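PDB 5LXZ: secreted protein from Streptomyces lividans TK24, which probably acts as a copper-radical oxidase of family AA5, related to galactose oxidase, and is captured here as an engineered variant with copper bound. Local coordinates for residues Gly463-Leu466 and Leu472-Phe475; Thr405-Ala410 and Thr547-Val552; Lys291-Pro296 and Gly328-Glu333; Thr250-Thr253 and Ile259-Val262; Leu171-Val176 and Lys217-Gly222. The protein carries 1 engineered substitution. All blocks are in the same frame, centred on the assembly; numbering follows the deposited sequence.

Contact 1: residues Gly463-Leu466 and Leu472-Phe475; sequences GSIL and LMFF
With CG of Phe475 turned between its backbone N and carbonyl carbon (chi1 64°), the ring folds back across the strand pair and lies flat on the backbone of Gly463, whereas CG of Phe474 stands beside its own N (chi1 -78°) and carries that ring under Ser464 on the other side of the sheet. The two rings thus take opposite faces. Gly463 CA sits over the Phe475 ring, 3.5 Å from CZ, in a CH-pi contact that is possible because glycine has no CB to fill the same place. Ser464 CB lies above the centre of the Phe474 ring, 3.5 Å from CE2, while its OG is bonded to Ser411 OG. The strands form a beta hairpin, the inner half of a four-stranded propeller blade; strand 14-18, from the N-terminus, closes that blade at its outer edge, the familiar way of sealing a propeller ring. Two antiparallel hydrogen-bonded pairs hold the hairpin. At Ile465 and Met473 both bonds, Ile465 N to Met473 O and Met473 N to Ile465 O, measure 2.8 Å. At the Gly463 pair they lengthen to 3.0 Å for Gly463 N to Phe475 O and 3.1 Å for Phe475 N to Gly463 O, each donor standing well off the carbonyl plane. Ile465 and Met473 point the same way side by side, Ile465 CG1 meeting Met473 CE at 4.2 Å, and Ile465 CG1 also reaches the edge of the Phe475 ring. On the Phe474 side, Leu466 CD1 rests against Leu472 CG at 4.0 Å.

Contact 2: residues Thr405-Ala410 and Thr547-Val552; sequences TRYPQA and THVTDV. With CU (copper (II) ion), chain B.
Val549 wedges its two methyls against Tyr407 and Pro408: CG2 meets the edge of the tyrosine ring in its plane, 4.0 Å from Tyr407 CD1, and CG1 comes to 3.4 Å from Pro408 O. CG2 also lies 3.8 Å from Tyr407 CA, so the valine spans the joint between the two residues. Its CG2 lies beside the backbone N (chi1 -148°, off a staggered value). The tyrosine itself is fixed at its far end by a bond between its OH and Arg428 N, and Pro408 O is bonded to Asn353 ND2. Val549 follows His548 in a type I' turn, Thr547 to Thr550. As in galactose oxidase, this part of the C-terminal domain reaches into the propeller and brings a histidine to the copper: His548 NE2 binds the metal at 2.1 Å, beside His461, Tyr248 and a water. Thr550 OG1 donates to His548 O at 2.8 Å and ties the turn together. With the Val549 methyls cut back to an alanine here, a gap is likely to open against Tyr407 and Pro408, and the turn carrying His548 to sit less firmly. The far nitrogen of the imidazole is held too, His548 ND1 donating to Thr547 OG1 at 2.8 Å almost in the ring plane, while Thr547 OG1 is bonded in turn to Ile29 O; this second shell fixes the rotation of the ring and directs NE2 at the copper.

Contact 3: residues Lys291-Pro296 and Gly328-Glu333; sequences KVRQFP and GVWDVE. With EDO (1,2-ethanediol), chain M; EDO (1,2-ethanediol), chain O; ACT (acetate ion), chain D.
The backbones of 291-296 and 328-333 keep well apart, with Arg293 and Val332 nearest at 9.0 Å between CA atoms, and long side chains cross the interval. Trp330 is the centre of the contact. Over one face of its indole lie both partners: Arg293 CD is 3.5 Å from Trp330 NE1, in a CH-pi contact above the five-membered ring, and Phe295 CE1 is 3.6 Å from Trp330 CZ3, above the rim of the six-membered ring. The phenyl and indole planes meet obliquely, at 51°. Val332 CG2 rests over the centre of the opposite face, so the indole is sandwiched, and its NE1 is bonded to Asn335 OD1. Arg293, in the one of its two conformers described here, has CG anti to its backbone N (chi1 -174°) and a bend at chi3; the aliphatic part lies along the indole and the guanidinium turns steeply against it. Segment 291-296 links one kelch-type propeller blade to the next, and Trp330 belongs to the third strand of that next blade. An ethanediol, like the acetate probably from the crystallisation liquor, packs C2 over the Phe295 ring, 3.6 Å from Phe295 CE2, while its O2 donates to Gln294 O at 2.7 Å and receives a weak bond from Arg293 NH1. Arg293 NH2 donates to an acetate oxygen at 3.1 Å and is also bonded to Asn335 O. The two segments therefore meet mainly through carbon packed on the indole, without a polar bond between them, while the acetate probably offsets part of the arginine's charge in the crystal.

Contact 4: residues Thr250-Thr253 and Ile259-Val262; sequences TLTT and ILSV. With EDO (1,2-ethanediol), chain P.
Strands 250-253 and 259-262 are the first two strands of a kelch-type propeller blade, an antiparallel beta hairpin with 250-253 on the margin of its four-stranded sheet. Thr250 pairs with Val262 and Thr252 with Leu260, each pair joined by two backbone bonds: Thr250 N to Val262 O is 3.0 Å, and Thr252 N to Leu260 O is 2.9 Å. Between them, Leu251 faces Ser261 and Thr253 faces Ile259 in non-hydrogen-bonded positions. The side chains divide between two faces. On the one with Leu251 and Ile259, the two cross at about a right angle, with Leu251 CB 3.8 Å from Ile259 CG2, and Leu251 CD1 bears on Ser261 OG at 3.6 Å. This face packs on the preceding blade, through Leu92 and Thr84. On the other, Leu260 and Val262 lie against Trp330 of the following blade, and the hydroxyls of Thr250 and Thr252 are bonded to Pro299 O and Leu301 O, so the same hairpin is stitched to its next neighbour by polar links as well as by packing. Thr252 OG1 stands opposite its backbone N (chi1 -163°), which aims the hydroxyl at Leu301 O. Because 250-253 has no strand of its own sheet beyond it, the outward N-H of Leu251 is left for another acceptor: Leu251 N donates at 2.9 Å to O2 of an ethanediol, probably from the crystallisation liquor; the same molecule is also bonded to His83 N. At the hairpin's turn end, Ile259 CG1 stands beside its backbone N, and the chain leads CD1 to 3.4 Å from Thr253 OG1.

Contact 5: residues Leu171-Val176 and Lys217-Gly222; sequences LGRIYV and KKDFQG
Arg173 reaches end-on to Asp219 with two nitrogens, one to each carboxylate oxygen: Arg173 NH1 to Asp219 OD1 is 2.7 Å and Arg173 NH2 to Asp219 OD2 is 2.9 Å. Both oxygens are met on their syn sides, yet the guanidinium and carboxylate planes are turned 54° apart, so the pairing is twisted. The 217-222 side is the enclosed one: Asp219, Gln221 and Lys217 are buried, and Asp219 OD2 has a second salt bridge to Arg99. Gln221 NE2 is 3.3 Å from Arg173 NH1 without bonding, donor beside donor. The 171-176 side is more open, Arg173 and Tyr175 being partly exposed, though Arg173 NH1 is also bonded to Ile268 O. The extended Lys217 crosses Tyr175 at about a right angle, NZ arriving at the ring edge and donating to Tyr175 OH at 2.9 Å; that hydroxyl is also bonded to Glu177 OE1, and the ammonium to Lys109 O and Asp106 O. Strand 171-176 belongs to the beta-barrel domain, and 217-222 to the propeller blade from which that domain emerges. Were Arg173 an alanine instead, Asp219 would probably keep Arg99 but lose both bonds to the barrel strand, weakening the hold between the two domains. The interface is thus polar, its buried carboxylate balanced by two arginines that probably stabilise its negative charge.

Overall arrangement
Contacts 1 and 4 are hairpins of different propeller blades, their centres 22 Å apart, and contact 2 lies between, touching both: Gln409 packs on Ser464 and Phe474, and Val552 CG2 is 3.4 Å from Leu251 O. Contact 3 abuts contact 4, with Phe295 CD1 3.5 Å from Val262 CG1, so one blade meets the next there. Contact 2 supplies His548 to the copper site completed by Tyr248, Tyr460 and His461; the side chains of Phe475 and Thr250 lie about 10 and 12 Å from a copper ion. Contact 5 stands apart, its nearest atoms about 7 Å from contact 2, joining the barrel domain to the propeller.

Contact 1: residues Gly463-Leu466 and Leu472-Phe475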
# COMPACT_ATOMS: atom_id res chain seq x y z
N GLY A 463 2.56 -4.06 8.13
CA GLY A 463 3.62 -3.49 7.34
C GLY A 463 4.95 -3.59 8.04
O GLY A 463 5.02 -4.15 9.13
N SER A 464 5.99 -3.04 7.40
CA SER A 464 7.34 -3.11 7.93
C SER A 464 8.12 -1.90 7.50
O SER A 464 7.91 -1.35 6.41
CB SER A 464 8.04 -4.40 7.56
OG SER A 464 8.27 -4.51 6.17
N ILE A 465 9.03 -1.48 8.38
CA ILE A 465 9.83 -0.27 8.20
C ILE A 465 11.28 -0.54 8.61
O ILE A 465 11.53 -0.92 9.76
CB ILE A 465 9.30 0.85 9.16
CG1 ILE A 465 7.79 1.09 8.97
CG2 ILE A 465 10.12 2.13 9.05
CD1 ILE A 465 7.49 1.76 7.67
N LEU A 466 12.21 -0.28 7.70
CA LEU A 466 13.64 -0.26 8.04
C LEU A 466 13.96 0.96 8.88
O LEU A 466 13.56 2.07 8.55
CB LEU A 466 14.48 -0.22 6.78
CG LEU A 466 16.00 -0.08 6.92
CD1 LEU A 466 16.61 -1.30 7.63
CD2 LEU A 466 16.68 0.18 5.58
N LEU A 472 14.49 -3.56 11.93
CA LEU A 472 13.21 -3.32 11.25
C LEU A 472 12.06 -3.44 12.20
O LEU A 472 12.02 -4.33 13.06
CB LEU A 472 13.04 -4.28 10.11
CG LEU A 472 14.09 -4.09 9.02
CD1 LEU A 472 15.18 -5.18 9.11
CD2 LEU A 472 13.48 -4.08 7.63
N MET A 473 11.08 -2.56 12.04
CA MET A 473 9.87 -2.58 12.84
C MET A 473 8.74 -3.15 12.01
O MET A 473 8.58 -2.78 10.84
CB MET A 473 9.52 -1.19 13.34
CG MET A 473 8.34 -1.15 14.27
SD MET A 473 6.74 -1.02 13.48
CE MET A 473 6.79 0.70 13.00
N PHE A 474 7.96 -4.03 12.63
CA PHE A 474 6.80 -4.65 12.03
C PHE A 474 5.58 -4.29 12.84
O PHE A 474 5.60 -4.25 14.07
CB PHE A 474 6.98 -6.16 11.99
CG PHE A 474 7.87 -6.63 10.88
CD1 PHE A 474 9.27 -6.42 10.95
CD2 PHE A 474 7.36 -7.29 9.76
CE1 PHE A 474 10.12 -6.84 9.91
CE2 PHE A 474 8.22 -7.72 8.76
CZ PHE A 474 9.58 -7.47 8.80
N PHE A 475 4.46 -3.99 12.15
CA PHE A 475 3.25 -3.54 12.82
C PHE A 475 2.01 -4.12 12.19
O PHE A 475 2.03 -4.62 11.07
CB PHE A 475 3.15 -2.00 12.76
CG PHE A 475 2.99 -1.47 11.37
CD1 PHE A 475 1.72 -1.32 10.80
CD2 PHE A 475 4.10 -1.12 10.62
CE1 PHE A 475 1.56 -0.83 9.51
CE2 PHE A 475 3.93 -0.63 9.32
CZ PHE A 475 2.66 -0.50 8.78

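Contact 2: residues Thr405-Ala410 and Thr547-Val552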
# COMPACT_ATOMS: atom_id res chain seq x y z
N THR A 405 0.89 -16.94 -0.19
CA THR A 405 1.03 -15.88 0.83
C THR A 405 0.40 -14.58 0.37
O THR A 405 0.99 -13.93 -0.51
CB THR A 405 2.52 -15.63 1.10
OG1 THR A 405 3.17 -16.86 1.47
CG2 THR A 405 2.71 -14.66 2.24
N ARG A 406 -0.74 -14.20 0.96
CA ARG A 406 -1.25 -12.84 0.89
C ARG A 406 -0.50 -11.95 1.88
O ARG A 406 -0.10 -12.38 2.95
CB ARG A 406 -2.72 -12.76 1.27
CG ARG A 406 -3.70 -13.38 0.30
CD ARG A 406 -5.07 -13.24 0.87
NE ARG A 406 -6.13 -13.62 -0.03
CZ ARG A 406 -6.69 -12.83 -0.95
NH1 ARG A 406 -6.22 -11.60 -1.20
NH2 ARG A 406 -7.72 -13.25 -1.66
N TYR A 407 -0.41 -10.65 1.57
CA TYR A 407 0.07 -9.65 2.52
C TYR A 407 1.53 -9.77 2.97
O TYR A 407 1.84 -9.33 4.06
CB TYR A 407 -0.80 -9.53 3.78
CG TYR A 407 -2.27 -9.74 3.60
CD1 TYR A 407 -3.10 -8.75 3.06
CD2 TYR A 407 -2.85 -10.90 4.05
CE1 TYR A 407 -4.46 -8.96 2.91
CE2 TYR A 407 -4.22 -11.09 3.89
CZ TYR A 407 -5.02 -10.09 3.37
OH TYR A 407 -6.39 -10.32 3.25
N PRO A 408 2.44 -10.38 2.20
CA PRO A 408 3.80 -10.46 2.74
C PRO A 408 4.37 -9.08 2.94
O PRO A 408 4.16 -8.17 2.09
CB PRO A 408 4.59 -11.19 1.64
CG PRO A 408 3.83 -10.83 0.39
CD PRO A 408 2.37 -10.77 0.79
N GLN A 409 5.05 -8.90 4.08
CA GLN A 409 5.85 -7.69 4.30
C GLN A 409 7.15 -7.82 3.53
O GLN A 409 7.69 -8.93 3.39
CB GLN A 409 6.12 -7.49 5.78
CG GLN A 409 4.89 -7.19 6.63
CD GLN A 409 4.24 -8.42 7.26
OE1 GLN A 409 4.82 -9.04 8.15
NE2 GLN A 409 3.05 -8.78 6.81
N ALA A 410 7.69 -6.72 3.01
CA ALA A 410 8.90 -6.73 2.22
C ALA A 410 9.65 -5.45 2.36
O ALA A 410 9.12 -4.39 2.00
CB ALA A 410 8.64 -7.08 0.78
N THR A 547 1.76 0.80 3.83
CA THR A 547 0.38 0.46 4.19
C THR A 547 -0.18 -0.48 3.14
O THR A 547 0.21 -0.43 2.00
CB THR A 547 -0.56 1.69 4.27
OG1 THR A 547 -1.77 1.35 4.94
CG2 THR A 547 -0.93 2.30 2.88
N HIS A 548 -1.06 -1.38 3.57
CA HIS A 548 -1.76 -2.27 2.68
C HIS A 548 -0.84 -2.91 1.67
O HIS A 548 -1.16 -2.98 0.49
CB HIS A 548 -2.93 -1.55 1.98
CG HIS A 548 -4.03 -1.11 2.88
ND1 HIS A 548 -3.92 -0.07 3.76
CD2 HIS A 548 -5.33 -1.53 2.97
CE1 HIS A 548 -5.07 0.17 4.33
NE2 HIS A 548 -5.93 -0.73 3.89
N VAL A 549 0.28 -3.47 2.13
CA VAL A 549 1.17 -4.24 1.29
C VAL A 549 1.81 -3.40 0.18
O VAL A 549 2.23 -3.94 -0.85
CB VAL A 549 0.50 -5.51 0.69
CG1 VAL A 549 1.54 -6.60 0.53
CG2 VAL A 549 -0.64 -6.05 1.55
N THR A 550 1.89 -2.09 0.41
CA THR A 550 2.25 -1.13 -0.63
C THR A 550 3.25 -0.15 -0.03
O THR A 550 2.96 0.48 0.99
CB THR A 550 0.99 -0.37 -1.11
OG1 THR A 550 0.00 -1.34 -1.50
CG2 THR A 550 1.28 0.52 -2.34
N ASP A 551 4.36 0.05 -0.72
CA ASP A 551 5.37 1.02 -0.32
C ASP A 551 6.07 1.51 -1.56
O ASP A 551 6.96 0.86 -2.08
CB ASP A 551 6.32 0.34 0.65
CG ASP A 551 7.41 1.22 1.18
OD1 ASP A 551 7.58 2.39 0.76
OD2 ASP A 551 8.10 0.67 2.10
N VAL A 552 5.65 2.66 -2.06
CA VAL A 552 6.26 3.18 -3.27
C VAL A 552 7.42 4.06 -2.95
O VAL A 552 8.05 4.58 -3.87
CB VAL A 552 5.22 3.88 -4.18
CG1 VAL A 552 4.12 2.88 -4.56
CG2 VAL A 552 4.68 5.14 -3.56
CU CU B . -7.73 -1.32 4.73
O HOH W 1 -9.86 -1.29 5.23

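Contact 3: residues Lys291-Pro296 and Gly328-Glu333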
# COMPACT_ATOMS: atom_id res chain seq x y z
N LYS A 291 -6.45 13.11 -18.95
CA LYS A 291 -7.05 11.91 -19.51
C LYS A 291 -7.24 10.86 -18.42
O LYS A 291 -6.55 10.85 -17.41
CB LYS A 291 -6.18 11.33 -20.60
CG LYS A 291 -6.04 12.24 -21.82
CD LYS A 291 -5.03 11.66 -22.79
CE LYS A 291 -4.80 12.54 -24.01
NZ LYS A 291 -3.70 11.98 -24.83
N VAL A 292 -8.26 10.07 -18.63
CA VAL A 292 -8.63 9.00 -17.73
C VAL A 292 -7.64 7.84 -17.79
O VAL A 292 -7.30 7.35 -18.86
CB VAL A 292 -10.02 8.45 -18.19
CG1 VAL A 292 -10.42 7.16 -17.51
CG2 VAL A 292 -11.08 9.49 -17.96
N ARG A 293 -7.23 7.35 -16.61
CA ARG A 293 -6.62 6.03 -16.55
C ARG A 293 -6.92 5.39 -15.22
O ARG A 293 -6.56 5.88 -14.15
CB ARG A 293 -5.15 6.00 -16.83
CG ARG A 293 -4.69 4.55 -16.88
CD ARG A 293 -3.45 4.32 -17.65
NE ARG A 293 -3.50 4.61 -19.07
CZ ARG A 293 -4.00 3.82 -20.03
NH1 ARG A 293 -4.58 2.66 -19.76
NH2 ARG A 293 -3.90 4.21 -21.29
N GLN A 294 -7.68 4.30 -15.34
CA GLN A 294 -8.25 3.65 -14.19
C GLN A 294 -7.44 2.47 -13.71
O GLN A 294 -6.95 1.67 -14.52
CB GLN A 294 -9.68 3.22 -14.52
CG GLN A 294 -10.46 2.68 -13.35
CD GLN A 294 -11.82 2.19 -13.74
OE1 GLN A 294 -12.09 0.96 -13.73
NE2 GLN A 294 -12.70 3.10 -14.04
N PHE A 295 -7.32 2.40 -12.39
CA PHE A 295 -6.67 1.30 -11.70
C PHE A 295 -7.50 0.89 -10.48
O PHE A 295 -8.23 1.71 -9.95
CB PHE A 295 -5.28 1.70 -11.18
CG PHE A 295 -4.28 2.07 -12.23
CD1 PHE A 295 -4.17 3.37 -12.68
CD2 PHE A 295 -3.46 1.09 -12.78
CE1 PHE A 295 -3.26 3.70 -13.65
CE2 PHE A 295 -2.53 1.42 -13.77
CZ PHE A 295 -2.41 2.75 -14.17
N PRO A 296 -7.28 -0.33 -9.99
CA PRO A 296 -7.79 -0.68 -8.68
C PRO A 296 -7.13 0.15 -7.59
O PRO A 296 -6.22 0.90 -7.90
CB PRO A 296 -7.38 -2.15 -8.51
CG PRO A 296 -6.30 -2.36 -9.50
CD PRO A 296 -6.51 -1.41 -10.62
N GLY A 328 2.29 -2.92 -16.31
CA GLY A 328 2.75 -2.20 -17.48
C GLY A 328 3.42 -0.89 -17.13
O GLY A 328 3.54 -0.50 -16.00
N VAL A 329 3.81 -0.21 -18.20
CA VAL A 329 4.52 1.05 -18.12
C VAL A 329 3.60 2.16 -18.61
O VAL A 329 3.08 2.11 -19.75
CB VAL A 329 5.77 1.01 -19.00
CG1 VAL A 329 6.46 2.35 -19.09
CG2 VAL A 329 6.76 -0.03 -18.46
N TRP A 330 3.39 3.14 -17.75
CA TRP A 330 2.46 4.22 -17.99
C TRP A 330 3.21 5.52 -18.19
O TRP A 330 3.89 5.99 -17.27
CB TRP A 330 1.53 4.32 -16.78
CG TRP A 330 0.46 5.34 -16.81
CD1 TRP A 330 -0.13 5.93 -17.90
CD2 TRP A 330 -0.19 5.91 -15.67
NE1 TRP A 330 -1.06 6.84 -17.50
CE2 TRP A 330 -1.15 6.83 -16.13
CE3 TRP A 330 -0.08 5.70 -14.29
CZ2 TRP A 330 -1.95 7.53 -15.28
CZ3 TRP A 330 -0.86 6.41 -13.45
CH2 TRP A 330 -1.81 7.32 -13.94
N ASP A 331 3.07 6.13 -19.36
CA ASP A 331 3.57 7.49 -19.56
C ASP A 331 2.44 8.39 -19.12
O ASP A 331 1.41 8.50 -19.78
CB ASP A 331 3.88 7.68 -21.03
CG ASP A 331 4.46 9.05 -21.33
OD1 ASP A 331 4.09 10.03 -20.66
OD2 ASP A 331 5.33 9.14 -22.21
N VAL A 332 2.60 9.02 -17.95
CA VAL A 332 1.54 9.80 -17.38
C VAL A 332 1.24 11.04 -18.23
O VAL A 332 0.11 11.47 -18.29
CB VAL A 332 1.87 10.19 -15.94
CG1 VAL A 332 0.78 11.04 -15.32
CG2 VAL A 332 2.10 8.96 -15.07
N GLU A 333 2.24 11.57 -18.90
CA GLU A 333 2.02 12.79 -19.68
C GLU A 333 1.25 12.53 -20.98
O GLU A 333 0.41 13.36 -21.34
CB GLU A 333 3.35 13.48 -19.95
CG GLU A 333 4.07 13.94 -18.71
CD GLU A 333 5.40 14.59 -19.01
OE1 GLU A 333 6.36 13.85 -19.32
OE2 GLU A 333 5.46 15.87 -18.98
C1 EDO M . -3.97 0.29 -17.67
O1 EDO M . -4.91 -0.69 -18.11
C2 EDO M . -4.63 1.18 -16.63
O2 EDO M . -5.92 1.68 -17.02
C1 EDO O . -2.46 13.37 -19.36
O1 EDO O . -3.57 12.75 -18.76
C2 EDO O . -1.76 14.20 -18.30
O2 EDO O . -2.45 15.41 -17.91
C ACT D . -5.19 1.32 -23.08
O ACT D . -5.60 2.50 -23.17
OXT ACT D . -4.03 1.02 -23.45
CH3 ACT D . -6.09 0.27 -22.52

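Contact 4: residues Thr250-Thr253 and Ile259-Val262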
# COMPACT_ATOMS: atom_id res chain seq x y z
N THR A 250 -3.26 5.57 -4.29
CA THR A 250 -1.80 5.65 -4.27
C THR A 250 -1.37 7.05 -4.56
O THR A 250 -1.89 7.67 -5.49
CB THR A 250 -1.19 4.68 -5.29
OG1 THR A 250 -1.30 3.37 -4.72
CG2 THR A 250 0.27 4.94 -5.57
N LEU A 251 -0.40 7.53 -3.77
CA LEU A 251 0.32 8.77 -4.05
C LEU A 251 1.73 8.41 -4.44
O LEU A 251 2.39 7.67 -3.70
CB LEU A 251 0.35 9.63 -2.80
CG LEU A 251 -0.82 10.61 -2.63
CD1 LEU A 251 -2.16 10.02 -2.67
CD2 LEU A 251 -0.59 11.38 -1.31
N THR A 252 2.20 8.88 -5.57
CA THR A 252 3.53 8.51 -6.04
C THR A 252 4.21 9.70 -6.70
O THR A 252 3.57 10.48 -7.39
CB THR A 252 3.44 7.26 -6.96
OG1 THR A 252 4.74 6.68 -7.10
CG2 THR A 252 2.83 7.53 -8.27
N THR A 253 5.50 9.85 -6.46
CA THR A 253 6.24 11.01 -7.00
C THR A 253 6.58 10.86 -8.46
O THR A 253 7.04 9.79 -8.89
CB THR A 253 7.54 11.11 -6.24
OG1 THR A 253 7.24 11.26 -4.83
CG2 THR A 253 8.38 12.28 -6.73
N ILE A 259 3.30 15.14 -7.07
CA ILE A 259 2.75 13.88 -6.55
C ILE A 259 1.45 13.52 -7.23
O ILE A 259 0.49 14.28 -7.22
CB ILE A 259 2.51 13.94 -5.05
CG1 ILE A 259 3.72 14.50 -4.29
CG2 ILE A 259 2.05 12.58 -4.52
CD1 ILE A 259 5.00 13.73 -4.48
N LEU A 260 1.46 12.36 -7.88
CA LEU A 260 0.30 11.84 -8.56
C LEU A 260 -0.57 11.06 -7.57
O LEU A 260 -0.07 10.15 -6.90
CB LEU A 260 0.75 10.99 -9.72
CG LEU A 260 -0.35 10.36 -10.59
CD1 LEU A 260 -1.08 11.37 -11.42
CD2 LEU A 260 0.29 9.33 -11.48
N SER A 261 -1.86 11.33 -7.57
CA SER A 261 -2.84 10.58 -6.78
C SER A 261 -3.75 9.81 -7.74
O SER A 261 -4.32 10.39 -8.66
CB SER A 261 -3.62 11.50 -5.92
OG SER A 261 -4.55 10.74 -5.20
N VAL A 262 -3.81 8.49 -7.52
CA VAL A 262 -4.48 7.55 -8.39
C VAL A 262 -5.44 6.69 -7.62
O VAL A 262 -5.10 6.12 -6.57
CB VAL A 262 -3.46 6.66 -9.11
CG1 VAL A 262 -4.09 5.70 -10.08
CG2 VAL A 262 -2.49 7.55 -9.87
C1 EDO P . -0.04 4.16 -0.66
O1 EDO P . 0.18 4.91 0.55
C2 EDO P . 0.89 4.65 -1.72
O2 EDO P . 0.80 6.07 -1.60

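Contact 5: residues Leu171-Val176 and Lys217-Gly222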
# COMPACT_ATOMS: atom_id res chain seq x y z
N LEU A 171 -28.76 8.22 -8.54
CA LEU A 171 -28.06 7.15 -7.82
C LEU A 171 -28.84 6.78 -6.60
O LEU A 171 -29.20 7.66 -5.79
CB LEU A 171 -26.65 7.58 -7.44
CG LEU A 171 -25.69 8.00 -8.56
CD1 LEU A 171 -24.35 8.46 -8.02
CD2 LEU A 171 -25.48 6.90 -9.59
N GLY A 172 -29.13 5.50 -6.44
CA GLY A 172 -29.80 4.97 -5.29
C GLY A 172 -29.08 3.74 -4.78
O GLY A 172 -28.96 2.77 -5.52
N ARG A 173 -28.65 3.76 -3.53
CA ARG A 173 -27.99 2.60 -2.93
C ARG A 173 -28.95 1.68 -2.24
O ARG A 173 -29.83 2.13 -1.51
CB ARG A 173 -26.92 3.06 -1.94
CG ARG A 173 -25.91 3.95 -2.61
CD ARG A 173 -24.64 4.18 -1.84
NE ARG A 173 -24.87 4.26 -0.40
CZ ARG A 173 -23.92 4.16 0.53
NH1 ARG A 173 -22.62 3.99 0.20
NH2 ARG A 173 -24.28 4.24 1.81
N ILE A 174 -28.75 0.38 -2.41
CA ILE A 174 -29.57 -0.63 -1.78
C ILE A 174 -28.76 -1.89 -1.45
O ILE A 174 -27.96 -2.36 -2.27
CB ILE A 174 -30.79 -0.94 -2.65
CG1 ILE A 174 -31.81 -1.79 -1.92
CG2 ILE A 174 -30.41 -1.58 -3.99
CD1 ILE A 174 -32.47 -1.04 -0.76
N TYR A 175 -28.98 -2.46 -0.26
CA TYR A 175 -28.35 -3.70 0.10
C TYR A 175 -28.96 -4.82 -0.75
O TYR A 175 -30.20 -4.93 -0.86
CB TYR A 175 -28.50 -3.97 1.61
CG TYR A 175 -27.96 -5.31 2.02
CD1 TYR A 175 -26.57 -5.53 2.15
CD2 TYR A 175 -28.80 -6.39 2.24
CE1 TYR A 175 -26.06 -6.75 2.50
CE2 TYR A 175 -28.29 -7.64 2.59
CZ TYR A 175 -26.93 -7.82 2.72
OH TYR A 175 -26.43 -9.03 3.03
N VAL A 176 -28.10 -5.66 -1.30
CA VAL A 176 -28.49 -6.85 -2.00
C VAL A 176 -27.77 -8.06 -1.43
O VAL A 176 -26.70 -7.94 -0.85
CB VAL A 176 -28.30 -6.75 -3.53
CG1 VAL A 176 -29.08 -5.58 -4.07
CG2 VAL A 176 -26.82 -6.65 -3.89
N LYS A 217 -18.55 -7.68 4.64
CA LYS A 217 -19.42 -6.66 4.03
C LYS A 217 -19.30 -5.32 4.71
O LYS A 217 -19.60 -5.20 5.90
CB LYS A 217 -20.88 -7.09 4.16
CG LYS A 217 -21.17 -8.49 3.75
CD LYS A 217 -22.64 -8.82 3.96
CE LYS A 217 -22.91 -10.25 3.61
NZ LYS A 217 -24.26 -10.66 4.15
N LYS A 218 -18.99 -4.30 3.92
CA LYS A 218 -18.68 -2.97 4.46
C LYS A 218 -19.26 -1.88 3.52
O LYS A 218 -19.38 -2.13 2.32
CB LYS A 218 -17.16 -2.85 4.54
CG LYS A 218 -16.66 -2.57 5.95
N ASP A 219 -19.68 -0.75 4.11
CA ASP A 219 -20.13 0.48 3.39
C ASP A 219 -18.97 1.47 3.56
O ASP A 219 -18.96 2.29 4.47
CB ASP A 219 -21.43 1.00 4.00
CG ASP A 219 -21.94 2.30 3.35
OD1 ASP A 219 -21.42 2.69 2.27
OD2 ASP A 219 -22.86 2.94 3.94
N PHE A 220 -18.13 1.53 2.55
CA PHE A 220 -16.84 2.11 2.69
C PHE A 220 -16.70 3.36 1.77
O PHE A 220 -16.79 3.20 0.57
CB PHE A 220 -15.92 0.97 2.31
CG PHE A 220 -14.47 1.30 2.40
CD1 PHE A 220 -14.01 2.16 3.35
CD2 PHE A 220 -13.56 0.67 1.55
CE1 PHE A 220 -12.66 2.45 3.45
CE2 PHE A 220 -12.21 0.97 1.63
CZ PHE A 220 -11.76 1.85 2.58
N GLN A 221 -16.48 4.56 2.34
CA GLN A 221 -16.63 5.83 1.62
C GLN A 221 -15.40 6.70 1.83
O GLN A 221 -14.95 6.79 2.97
CB GLN A 221 -17.81 6.59 2.19
CG GLN A 221 -19.16 5.87 2.01
CD GLN A 221 -20.31 6.56 2.73
OE1 GLN A 221 -20.13 7.44 3.54
NE2 GLN A 221 -21.51 6.15 2.41
N GLY A 222 -14.94 7.34 0.77
CA GLY A 222 -13.71 8.16 0.82
C GLY A 222 -13.94 9.60 1.19
O GLY A 222 -15.06 10.12 1.10